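Local coordinates for putative ABC transporter amino acid-binding protein (Sinorhizobium meliloti, PDB 2Q88) that binds the compatible solute ectoine as a substrate-binding protein and probably hands it to an ABC transporter for uptake in osmoprotection, at residues A15-A20 / V54-S59; P24-G29 / A37-A42. One frame throughout, in Å; residues are numbered along the deposited sequence.

Interaction 1: A15-A20 / V54-S59; sequences ARIAIA and VVASIS. With CD (cadmium ion), chain E.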
ATOM      1  N   ALA A  15       9.552   7.454 -15.607  1.00 25.54           N
ATOM      2  CA  ALA A  15       8.173   7.561 -15.142  1.00 24.89           C
ATOM      3  C   ALA A  15       8.168   8.178 -13.753  1.00 24.29           C
ATOM      4  O   ALA A  15       9.039   7.883 -12.936  1.00 24.87           O
ATOM      5  CB  ALA A  15       7.517   6.169 -15.090  1.00 24.48           C
ATOM      6  N   ARG A  16       7.192   9.037 -13.489  1.00 24.00           N
ATOM      7  CA  ARG A  16       6.989   9.582 -12.148  1.00 23.89           C
ATOM      8  C   ARG A  16       6.047   8.657 -11.389  1.00 23.46           C
ATOM      9  O   ARG A  16       4.936   8.387 -11.853  1.00 23.47           O
ATOM     10  CB  ARG A  16       6.375  10.976 -12.203  1.00 23.57           C
ATOM     11  CG  ARG A  16       7.221  12.010 -12.909  1.00 24.83           C
ATOM     12  CD  ARG A  16       6.497  13.317 -13.110  1.00 27.93           C
ATOM     13  NE  ARG A  16       7.316  14.264 -13.853  1.00 28.68           N
ATOM     14  CZ  ARG A  16       8.182  15.091 -13.294  1.00 29.60           C
ATOM     15  NH1 ARG A  16       8.344  15.093 -11.971  1.00 30.59           N
ATOM     16  NH2 ARG A  16       8.891  15.924 -14.056  1.00 28.01           N
ATOM     17  N   ILE A  17       6.487   8.182 -10.231  1.00 23.06           N
ATOM     18  CA  ILE A  17       5.678   7.254  -9.426  1.00 23.58           C
ATOM     19  C   ILE A  17       5.360   7.859  -8.057  1.00 24.14           C
ATOM     20  O   ILE A  17       6.141   8.638  -7.517  1.00 24.63           O
ATOM     21  CB  ILE A  17       6.360   5.849  -9.302  1.00 23.77           C
ATOM     22  CG1 ILE A  17       7.712   5.936  -8.568  1.00 23.14           C
ATOM     23  CG2 ILE A  17       6.496   5.182 -10.699  1.00 24.15           C
ATOM     24  CD1 ILE A  17       8.444   4.595  -8.335  1.00 23.91           C
ATOM     25  N   ALA A  18       4.212   7.496  -7.499  1.00 24.52           N
ATOM     26  CA  ALA A  18       3.834   7.974  -6.180  1.00 24.76           C
ATOM     27  C   ALA A  18       4.042   6.845  -5.186  1.00 25.49           C
ATOM     28  O   ALA A  18       3.608   5.718  -5.441  1.00 24.82           O
ATOM     29  CB  ALA A  18       2.394   8.441  -6.182  1.00 24.94           C
ATOM     30  N   ILE A  19       4.724   7.154  -4.075  1.00 25.52           N
ATOM     31  CA  ILE A  19       4.988   6.207  -2.983  1.00 26.87           C
ATOM     32  C   ILE A  19       4.693   6.855  -1.621  1.00 27.37           C
ATOM     33  O   ILE A  19       4.474   8.059  -1.550  1.00 27.01           O
ATOM     34  CB  ILE A  19       6.459   5.730  -3.007  1.00 26.36           C
ATOM     35  CG1 ILE A  19       7.418   6.877  -2.650  1.00 27.33           C
ATOM     36  CG2 ILE A  19       6.811   5.109  -4.359  1.00 26.88           C
ATOM     37  CD1 ILE A  19       8.806   6.392  -2.228  1.00 27.74           C
ATOM     38  N   ALA A  20       4.704   6.067  -0.541  1.00 28.75           N
ATOM     39  CA  ALA A  20       4.432   6.617   0.792  1.00 29.10           C
ATOM     40  C   ALA A  20       5.561   6.468   1.805  1.00 29.68           C
ATOM     41  O   ALA A  20       5.487   7.063   2.883  1.00 31.07           O
ATOM     42  CB  ALA A  20       3.149   6.032   1.363  1.00 30.14           C
ATOM     43  N   VAL A  54      12.788   5.381 -12.732  1.00 27.82           N
ATOM     44  CA  VAL A  54      11.575   5.857 -12.070  1.00 27.33           C
ATOM     45  C   VAL A  54      11.970   7.019 -11.160  1.00 26.92           C
ATOM     46  O   VAL A  54      13.076   7.038 -10.612  1.00 26.23           O
ATOM     47  CB  VAL A  54      10.805   4.738 -11.291  1.00 27.57           C
ATOM     48  CG1 VAL A  54      10.158   3.747 -12.262  1.00 27.96           C
ATOM     49  CG2 VAL A  54      11.710   3.994 -10.288  1.00 28.49           C
ATOM     50  N   VAL A  55      11.095   8.012 -11.058  1.00 25.84           N
ATOM     51  CA  VAL A  55      11.324   9.175 -10.204  1.00 25.70           C
ATOM     52  C   VAL A  55      10.187   9.201  -9.181  1.00 25.52           C
ATOM     53  O   VAL A  55       9.028   9.391  -9.550  1.00 25.77           O
ATOM     54  CB  VAL A  55      11.402  10.482 -11.043  1.00 25.39           C
ATOM     55  CG1 VAL A  55      11.338  11.727 -10.156  1.00 26.93           C
ATOM     56  CG2 VAL A  55      12.691  10.506 -11.883  1.00 25.72           C
ATOM     57  N   ALA A  56      10.516   8.969  -7.909  1.00 25.40           N
ATOM     58  CA  ALA A  56       9.492   8.810  -6.869  1.00 24.85           C
ATOM     59  C   ALA A  56       9.180  10.082  -6.078  1.00 24.99           C
ATOM     60  O   ALA A  56      10.087  10.833  -5.687  1.00 24.50           O
ATOM     61  CB  ALA A  56       9.851   7.678  -5.929  1.00 25.08           C
ATOM     62  N   SER A  57       7.885  10.311  -5.867  1.00 24.43           N
ATOM     63  CA  SER A  57       7.369  11.394  -5.028  1.00 24.72           C
ATOM     64  C   SER A  57       6.686  10.756  -3.811  1.00 24.73           C
ATOM     65  O   SER A  57       5.891   9.831  -3.980  1.00 24.40           O
ATOM     66  CB  SER A  57       6.325  12.210  -5.804  1.00 25.00           C
ATOM     67  OG  SER A  57       6.906  13.043  -6.820  1.00 26.95           O
ATOM     68  N   ILE A  58       6.998  11.240  -2.606  1.00 24.19           N
ATOM     69  CA  ILE A  58       6.339  10.775  -1.369  1.00 24.49           C
ATOM     70  C   ILE A  58       5.125  11.639  -1.044  1.00 24.39           C
ATOM     71  O   ILE A  58       5.191  12.859  -1.114  1.00 23.87           O
ATOM     72  CB  ILE A  58       7.322  10.802  -0.168  1.00 24.72           C
ATOM     73  CG1 ILE A  58       8.378   9.709  -0.313  1.00 23.68           C
ATOM     74  CG2 ILE A  58       6.575  10.635   1.168  1.00 24.66           C
ATOM     75  CD1 ILE A  58       9.490   9.832   0.722  1.00 26.62           C
ATOM     76  N   SER A  59       4.027  10.984  -0.682  1.00 25.12           N
ATOM     77  CA  SER A  59       2.850  11.662  -0.184  1.00 25.85           C
ATOM     78  C   SER A  59       2.113  10.711   0.752  1.00 25.79           C
ATOM     79  O   SER A  59       2.431   9.521   0.818  1.00 26.21           O
ATOM     80  CB  SER A  59       1.943  12.101  -1.340  1.00 26.42           C
ATOM     81  OG  SER A  59       1.106  11.044  -1.785  1.00 26.71           O
TER
HETATM   82 CD    CD E 604       5.502  14.981  -7.707  0.70 27.40          CD
HETATM   83  O   HOH W   1       6.998  14.881  -9.521  1.00 22.37           O
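Ile-17 and Ser-57 sit at the middle of a parallel strand pair, 15-19 beside 54-58, held by a regular ladder of backbone hydrogen bonds. Ala-15 O takes the N-H of Val-55 at 2.8 Å. Ile-17 then bonds through both its polar atoms: its N-H goes to Val-55 O and its carbonyl O receives Ser-57 N, each at 2.9 Å, the latter nearly in line with the carbonyl (172°). Ile-19 repeats the pattern, its N giving to Ser-57 O at 2.9 Å and its O accepting from Ser-59 N at a longer 3.1 Å. Arg-16 and Ala-18 turn their backbone polar groups the other way, to Asp-74, Ala-75 and Thr-77, and the Asp-74 carboxylate also takes part through OD2 on Arg-16 N.

The apolar face holds Ala-15, Ile-17, Ile-19, Val-54, Ala-56 and Ile-58. CD1 of Ile-17 reaches CB of Val-54 at 3.8 Å, and CG1 of Ile-19 lies as close to CG1 of Ile-58. On the other face, Ser-57 OG stands anti to the carbonyl carbon (chi1 -73°) and binds the cadmium ion. The ion also holds His-73 and a water 2.4 Å away; Arg-16 brings NH1 to that water in a weak bond.

Within this chain 53-58 is an outermost strand, and 14-19 runs between it and 75-76 in the parallel sheet. Strands 14-19 and 53-58, parallel neighbours joined through helix 37-48, form a beta-alpha-beta crossover of the family 3 solute-binding fold. That helix covers the apolar face, with Phe-46 on Ala-15 and Val-54 and Pro-39 on Ile-19, while Met-64 of helix 64-69 meets Ala-20 and Ser-59.

Interaction 2: P24-G29 / A37-A42; sequences PFTAVG and AAPDVA. With 4CS ((4S)-2-methyl-1,4,5,6-tetrahydropyrimidine-4-carboxylic acid), chain F.
Pro-24 and Phe-25 offer their carbonyl oxygens to the first two N-H groups of the helix that begins at Ala-37. Ala-37 N gives to Pro-24 O at 3.0 Å in a nearly straight bond (174°). Ala-38 N lies in the carbonyl plane of Phe-25, also at 3.0 Å from its O. Two N-H groups at the helix start, which have no earlier turn to serve them, are thereby satisfied by the loop. Pro-39 comes next and has no N-H to place; its ring instead packs in, with CD 3.2 Å from Phe-25 O. Methyl CG2 of Thr-26 meets CD and CG of that ring at 3.9 Å, the two side chains crossing at about a right angle, while OG1 of Thr-26 bonds to Glu-22 N.

This tight patch is small, and beyond it the segments part. Ala-27 and Val-28, both partly exposed, run off as a short strand beside Ser-35, and the partly exposed Asp-40 sends OD2 to Tyr-238 OH.

The Phe-25 side chain starts away from the helix; chi1 of -65° sets CG anti to the carbonyl carbon, and the ring lies in the ectoine pocket, where the ligand methyl CAA lies over the centre of one ring face, 3.4 Å above its plane. An alanine at Phe-25 would probably leave that methyl without the aromatic surface against which it rests and Phe-240 without its edge-to-face partner.

Helix 37-48 has Ile-19 of strand 14-19 and Val-34 of the 27-28/34-35 hairpin against Pro-39, Ile-234 and Ile-235 of helix 230-235 against Val-41, and Tyr-238 and Phe-240 in the loop beyond against Ala-37.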
ATOM      1  N   PRO A  24       7.667  -2.988   4.062  1.00 20.75           N
ATOM      2  CA  PRO A  24       8.431  -3.284   2.842  1.00 20.44           C
ATOM      3  C   PRO A  24       7.735  -2.996   1.503  1.00 20.87           C
ATOM      4  O   PRO A  24       8.215  -3.466   0.462  1.00 21.75           O
ATOM      5  CB  PRO A  24       8.637  -4.793   2.958  1.00 21.51           C
ATOM      6  CG  PRO A  24       7.350  -5.277   3.579  1.00 19.93           C
ATOM      7  CD  PRO A  24       6.939  -4.174   4.543  1.00 19.94           C
ATOM      8  N   PHE A  25       6.638  -2.243   1.518  1.00 19.67           N
ATOM      9  CA  PHE A  25       5.971  -1.833   0.283  1.00 20.22           C
ATOM     10  C   PHE A  25       6.805  -0.810  -0.498  1.00 21.15           C
ATOM     11  O   PHE A  25       6.980  -0.952  -1.707  1.00 21.20           O
ATOM     12  CB  PHE A  25       4.592  -1.256   0.578  1.00 20.13           C
ATOM     13  CG  PHE A  25       3.623  -2.259   1.149  1.00 19.70           C
ATOM     14  CD1 PHE A  25       3.604  -2.530   2.508  1.00 20.35           C
ATOM     15  CD2 PHE A  25       2.714  -2.917   0.321  1.00 20.22           C
ATOM     16  CE1 PHE A  25       2.691  -3.459   3.049  1.00 19.37           C
ATOM     17  CE2 PHE A  25       1.796  -3.836   0.848  1.00 19.64           C
ATOM     18  CZ  PHE A  25       1.788  -4.105   2.213  1.00 20.54           C
ATOM     19  N   THR A  26       7.301   0.212   0.203  1.00 21.24           N
ATOM     20  CA  THR A  26       8.121   1.280  -0.396  1.00 22.70           C
ATOM     21  C   THR A  26       9.133   1.701   0.645  1.00 23.11           C
ATOM     22  O   THR A  26       8.861   1.635   1.844  1.00 23.09           O
ATOM     23  CB  THR A  26       7.283   2.527  -0.772  1.00 22.65           C
ATOM     24  OG1 THR A  26       6.563   2.978   0.377  1.00 24.95           O
ATOM     25  CG2 THR A  26       6.184   2.205  -1.806  1.00 23.33           C
ATOM     26  N   ALA A  27      10.302   2.146   0.201  1.00 23.86           N
ATOM     27  CA  ALA A  27      11.347   2.580   1.122  1.00 24.78           C
ATOM     28  C   ALA A  27      12.243   3.540   0.366  1.00 25.86           C
ATOM     29  O   ALA A  27      12.338   3.452  -0.851  1.00 25.07           O
ATOM     30  CB  ALA A  27      12.159   1.390   1.613  1.00 25.12           C
ATOM     31  N   VAL A  28      12.884   4.456   1.083  1.00 27.20           N
ATOM     32  CA  VAL A  28      13.860   5.356   0.470  1.00 29.04           C
ATOM     33  C   VAL A  28      15.185   5.259   1.229  1.00 30.62           C
ATOM     34  O   VAL A  28      15.225   5.422   2.444  1.00 30.91           O
ATOM     35  CB  VAL A  28      13.357   6.818   0.430  1.00 28.93           C
ATOM     36  CG1 VAL A  28      14.367   7.728  -0.289  1.00 28.99           C
ATOM     37  CG2 VAL A  28      11.975   6.893  -0.253  1.00 28.82           C
ATOM     38  N   GLY A  29      16.261   4.978   0.504  1.00 32.58           N
ATOM     39  CA  GLY A  29      17.589   4.923   1.116  1.00 34.22           C
ATOM     40  C   GLY A  29      18.113   6.312   1.437  1.00 35.64           C
ATOM     41  O   GLY A  29      17.547   7.321   0.994  1.00 36.29           O
ATOM     42  N   ALA A  37       9.116  -3.370  -2.379  1.00 23.00           N
ATOM     43  CA  ALA A  37       8.584  -4.308  -3.354  1.00 23.07           C
ATOM     44  C   ALA A  37       7.844  -3.657  -4.511  1.00 23.22           C
ATOM     45  O   ALA A  37       7.979  -4.085  -5.656  1.00 23.32           O
ATOM     46  CB  ALA A  37       7.700  -5.343  -2.668  1.00 23.16           C
ATOM     47  N   ALA A  38       7.067  -2.620  -4.222  1.00 23.12           N
ATOM     48  CA  ALA A  38       6.258  -2.002  -5.261  1.00 23.02           C
ATOM     49  C   ALA A  38       7.110  -1.210  -6.276  1.00 23.26           C
ATOM     50  O   ALA A  38       6.966  -1.443  -7.481  1.00 22.86           O
ATOM     51  CB  ALA A  38       5.138  -1.157  -4.654  1.00 23.55           C
ATOM     52  N   PRO A  39       8.003  -0.323  -5.815  1.00 23.29           N
ATOM     53  CA  PRO A  39       8.943   0.347  -6.723  1.00 23.17           C
ATOM     54  C   PRO A  39       9.934  -0.597  -7.417  1.00 23.20           C
ATOM     55  O   PRO A  39      10.341  -0.315  -8.540  1.00 23.61           O
ATOM     56  CB  PRO A  39       9.686   1.312  -5.805  1.00 23.24           C
ATOM     57  CG  PRO A  39       8.736   1.519  -4.657  1.00 23.53           C
ATOM     58  CD  PRO A  39       8.181   0.146  -4.425  1.00 23.03           C
ATOM     59  N   ASP A  40      10.319  -1.698  -6.774  1.00 23.54           N
ATOM     60  CA  ASP A  40      11.245  -2.646  -7.418  1.00 24.37           C
ATOM     61  C   ASP A  40      10.590  -3.338  -8.617  1.00 23.82           C
ATOM     62  O   ASP A  40      11.196  -3.470  -9.681  1.00 23.79           O
ATOM     63  CB  ASP A  40      11.775  -3.695  -6.433  1.00 24.50           C
ATOM     64  CG  ASP A  40      12.990  -3.214  -5.622  1.00 26.99           C
ATOM     65  OD1 ASP A  40      13.373  -2.022  -5.665  1.00 29.10           O
ATOM     66  OD2 ASP A  40      13.630  -3.985  -4.879  1.00 28.60           O
ATOM     67  N   VAL A  41       9.353  -3.790  -8.443  1.00 23.96           N
ATOM     68  CA  VAL A  41       8.584  -4.384  -9.533  1.00 23.96           C
ATOM     69  C   VAL A  41       8.354  -3.358 -10.657  1.00 24.00           C
ATOM     70  O   VAL A  41       8.541  -3.665 -11.842  1.00 23.18           O
ATOM     71  CB  VAL A  41       7.244  -4.959  -9.017  1.00 23.98           C
ATOM     72  CG1 VAL A  41       6.278  -5.261 -10.171  1.00 24.95           C
ATOM     73  CG2 VAL A  41       7.490  -6.214  -8.214  1.00 25.00           C
ATOM     74  N   ALA A  42       7.950  -2.147 -10.267  1.00 24.12           N
ATOM     75  CA  ALA A  42       7.624  -1.090 -11.204  1.00 24.21           C
ATOM     76  C   ALA A  42       8.858  -0.662 -11.981  1.00 24.46           C
ATOM     77  O   ALA A  42       8.782  -0.436 -13.188  1.00 24.30           O
ATOM     78  CB  ALA A  42       7.018   0.104 -10.472  1.00 24.97           C
TER
HETATM   79  O   4CS F 501      -4.814   2.242   1.747  1.00 22.38           O
HETATM   80  C   4CS F 501      -3.935   1.443   1.424  1.00 21.89           C
HETATM   81  OXT 4CS F 501      -3.866   1.037   0.258  1.00 22.40           O
HETATM   82  CA  4CS F 501      -2.951   0.931   2.467  1.00 21.02           C
HETATM   83  CB  4CS F 501      -2.500   2.003   3.441  1.00 20.98           C
HETATM   84  CAD 4CS F 501      -1.553   1.391   4.478  1.00 20.33           C
HETATM   85  NAG 4CS F 501      -0.420   0.726   3.783  1.00 20.20           N
HETATM   86  CAI 4CS F 501      -0.565   0.203   2.489  1.00 20.63           C
HETATM   87  CAA 4CS F 501       0.626  -0.467   1.782  1.00 20.18           C
HETATM   88  N   4CS F 501      -1.785   0.313   1.809  1.00 20.65           N

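The centres of the two contacts lie about 10 Å apart in the same lobe of this periplasmic-binding-protein fold. Along the chain interaction 2 is nested inside the loop closed by interaction 1: strand 14-19 leads into the pocket loop, strand 27-28 and strand 34-35, then helix 37-48, and strand 53-58 follows to pair with the first. They touch directly. CG2 of Thr-26 rests 3.7 Å from CB of Ile-19. Val-28 CG2 packs 3.8 Å from Ile-19 CD1. The sheet and the helix start that holds the Phe-25 loop are thus in one packed unit, with the cadmium ion on the sheet's other face and ectoine beyond the strand ends.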